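Local coordinates for phosphoribosylaminoimidazole carboxylase, ATPase subunit (Thermus thermophilus, PDB 3AW8), which probably catalyses the ATP-dependent joining of hydrogencarbonate to 5-aminoimidazole ribonucleotide, giving N5-carboxyaminoimidazole ribonucleotide in purine biosynthesis, at residues V240-L245 with E280-A285. Numbering follows the deposited sequence.
Sequences VGVLAL and ENHLRA
Val240 meets the helix through one methyl: its CG1, anti to the backbone N, lies 3.9 Å from the carbonyl O of Ala285. Next along, Gly241 and His282 have the closest CA atoms across the contact, 4.6 Å apart. Ala285 turns its CB toward the strand, the methyl resting 3.5 Å from Gly241 CA, and the His282 ring approaches the same CA obliquely. With phi at 119°, a CB at this position would press on the preceding carbonyl O, which explains the glycine. At Val242 the strand makes its polar link to the helix. The backbone N donates to His282 ND1 over 3.0 Å, with an N-H...N angle of 159° and the donor tilted 17° from the ring plane. That bond fixes which imidazole nitrogen is the acceptor; the other, NE2, is hydrogen-bonded to Thr64 OG1, so the buried ring bridges strand 241-250 and strand 62-65. In fold terms, the start of a strand in the large antiparallel sheet of the ATP-grasp region abuts helix 278-287, and His282 also touches Leu14 of helix 9-18 in the preATP-grasp domain, so the contact sits where the two domains join. An alanine in place of His282 would probably leave the Val242 N-H and the Thr64 hydroxyl without this partner and open a gap beside Gly241. Apart from its N-H, Val242 adds apolar contact: CG2, anti to the carbonyl carbon, packs against the root of the histidine, 3.6 Å from His282 CA and 3.7 Å from His282 CB. The Val242 side chain also touches Val186 of the neighbouring strand 179-187, as does that of Ala285.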
loop_
_atom_site.group_PDB
_atom_site.type_symbol
_atom_site.label_atom_id
_atom_site.label_comp_id
_atom_site.label_asym_id
_atom_site.label_seq_id
_atom_site.Cartn_x
_atom_site.Cartn_y
_atom_site.Cartn_z
ATOM N N VAL A 240 16.466 2.964 -17.038
ATOM C CA VAL A 240 15.099 2.478 -17.001
ATOM C C VAL A 240 14.825 2.152 -15.548
ATOM O O VAL A 240 15.518 1.330 -14.939
ATOM C CB VAL A 240 14.906 1.212 -17.842
ATOM C CG1 VAL A 240 13.448 0.791 -17.798
ATOM C CG2 VAL A 240 15.352 1.473 -19.274
ATOM N N GLY A 241 13.825 2.820 -14.993
ATOM C CA GLY A 241 13.478 2.607 -13.603
ATOM C C GLY A 241 13.636 3.889 -12.820
ATOM O O GLY A 241 13.572 4.990 -13.379
ATOM N N VAL A 242 13.838 3.755 -11.519
ATOM C CA VAL A 242 14.003 4.920 -10.674
ATOM C C VAL A 242 15.467 5.176 -10.366
ATOM O O VAL A 242 16.224 4.265 -10.038
ATOM C CB VAL A 242 13.198 4.770 -9.376
ATOM C CG1 VAL A 242 13.613 5.836 -8.356
ATOM C CG2 VAL A 242 11.714 4.889 -9.702
ATOM N N LEU A 243 15.853 6.438 -10.487
ATOM C CA LEU A 243 17.220 6.869 -10.252
ATOM C C LEU A 243 17.189 7.919 -9.136
ATOM O O LEU A 243 16.342 8.809 -9.141
ATOM C CB LEU A 243 17.767 7.440 -11.568
ATOM C CG LEU A 243 19.202 7.922 -11.763
ATOM C CD1 LEU A 243 19.268 9.399 -11.500
ATOM C CD2 LEU A 243 20.148 7.143 -10.876
ATOM N N ALA A 244 18.090 7.799 -8.165
ATOM C CA ALA A 244 18.141 8.743 -7.056
ATOM C C ALA A 244 19.430 9.552 -7.090
ATOM O O ALA A 244 20.534 9.007 -6.995
ATOM C CB ALA A 244 18.022 8.004 -5.728
ATOM N N LEU A 245 19.273 10.864 -7.225
ATOM C CA LEU A 245 20.397 11.785 -7.278
ATOM C C LEU A 245 20.441 12.655 -6.026
ATOM O O LEU A 245 19.471 13.334 -5.694
ATOM C CB LEU A 245 20.271 12.670 -8.519
ATOM C CG LEU A 245 21.158 12.377 -9.733
ATOM C CD1 LEU A 245 21.444 10.889 -9.840
ATOM C CD2 LEU A 245 20.480 12.918 -10.994
ATOM N N GLU A 280 6.110 1.797 -6.951
ATOM C CA GLU A 280 5.208 1.472 -8.038
ATOM C C GLU A 280 5.760 2.010 -9.364
ATOM O O GLU A 280 5.718 1.325 -10.388
ATOM C CB GLU A 280 3.807 2.038 -7.790
ATOM C CG GLU A 280 2.855 1.710 -8.946
ATOM C CD GLU A 280 1.439 2.226 -8.763
ATOM O OE1 GLU A 280 0.743 2.369 -9.791
ATOM O OE2 GLU A 280 1.013 2.472 -7.613
ATOM N N ASN A 281 6.290 3.230 -9.347
ATOM C CA ASN A 281 6.836 3.819 -10.565
ATOM C C ASN A 281 8.030 3.051 -11.117
ATOM O O ASN A 281 8.173 2.904 -12.338
ATOM C CB ASN A 281 7.215 5.283 -10.327
ATOM C CG ASN A 281 6.266 6.245 -11.020
ATOM O OD1 ASN A 281 6.216 7.431 -10.694
ATOM N ND2 ASN A 281 5.513 5.737 -11.987
ATOM N N HIS A 282 8.885 2.563 -10.224
ATOM C CA HIS A 282 10.043 1.805 -10.659
ATOM C C HIS A 282 9.525 0.601 -11.417
ATOM O O HIS A 282 10.025 0.261 -12.487
ATOM C CB HIS A 282 10.870 1.330 -9.470
ATOM C CG HIS A 282 12.077 0.533 -9.859
ATOM N ND1 HIS A 282 13.244 1.117 -10.300
ATOM C CD2 HIS A 282 12.290 -0.804 -9.895
ATOM C CE1 HIS A 282 14.124 0.176 -10.588
ATOM N NE2 HIS A 282 13.571 -0.999 -10.352
ATOM N N LEU A 283 8.506 -0.033 -10.845
ATOM C CA LEU A 283 7.892 -1.210 -11.436
ATOM C C LEU A 283 7.257 -0.865 -12.781
ATOM O O LEU A 283 7.428 -1.595 -13.761
ATOM C CB LEU A 283 6.836 -1.779 -10.475
ATOM C CG LEU A 283 7.094 -3.090 -9.711
ATOM C CD1 LEU A 283 8.570 -3.323 -9.481
ATOM C CD2 LEU A 283 6.336 -3.033 -8.386
ATOM N N ARG A 284 6.529 0.244 -12.829
ATOM C CA ARG A 284 5.882 0.652 -14.068
ATOM C C ARG A 284 6.937 0.919 -15.139
ATOM O O ARG A 284 6.784 0.506 -16.294
ATOM C CB ARG A 284 4.999 1.887 -13.823
ATOM C CG ARG A 284 3.746 1.533 -13.027
ATOM C CD ARG A 284 3.064 2.719 -12.351
ATOM N NE ARG A 284 2.200 3.469 -13.257
ATOM C CZ ARG A 284 1.155 4.197 -12.873
ATOM N NH1 ARG A 284 0.818 4.284 -11.593
ATOM N NH2 ARG A 284 0.450 4.854 -13.778
ATOM N N ALA A 285 8.021 1.576 -14.739
ATOM C CA ALA A 285 9.109 1.879 -15.654
ATOM C C ALA A 285 9.702 0.622 -16.279
ATOM O O ALA A 285 9.625 0.437 -17.491
ATOM C CB ALA A 285 10.196 2.649 -14.938
#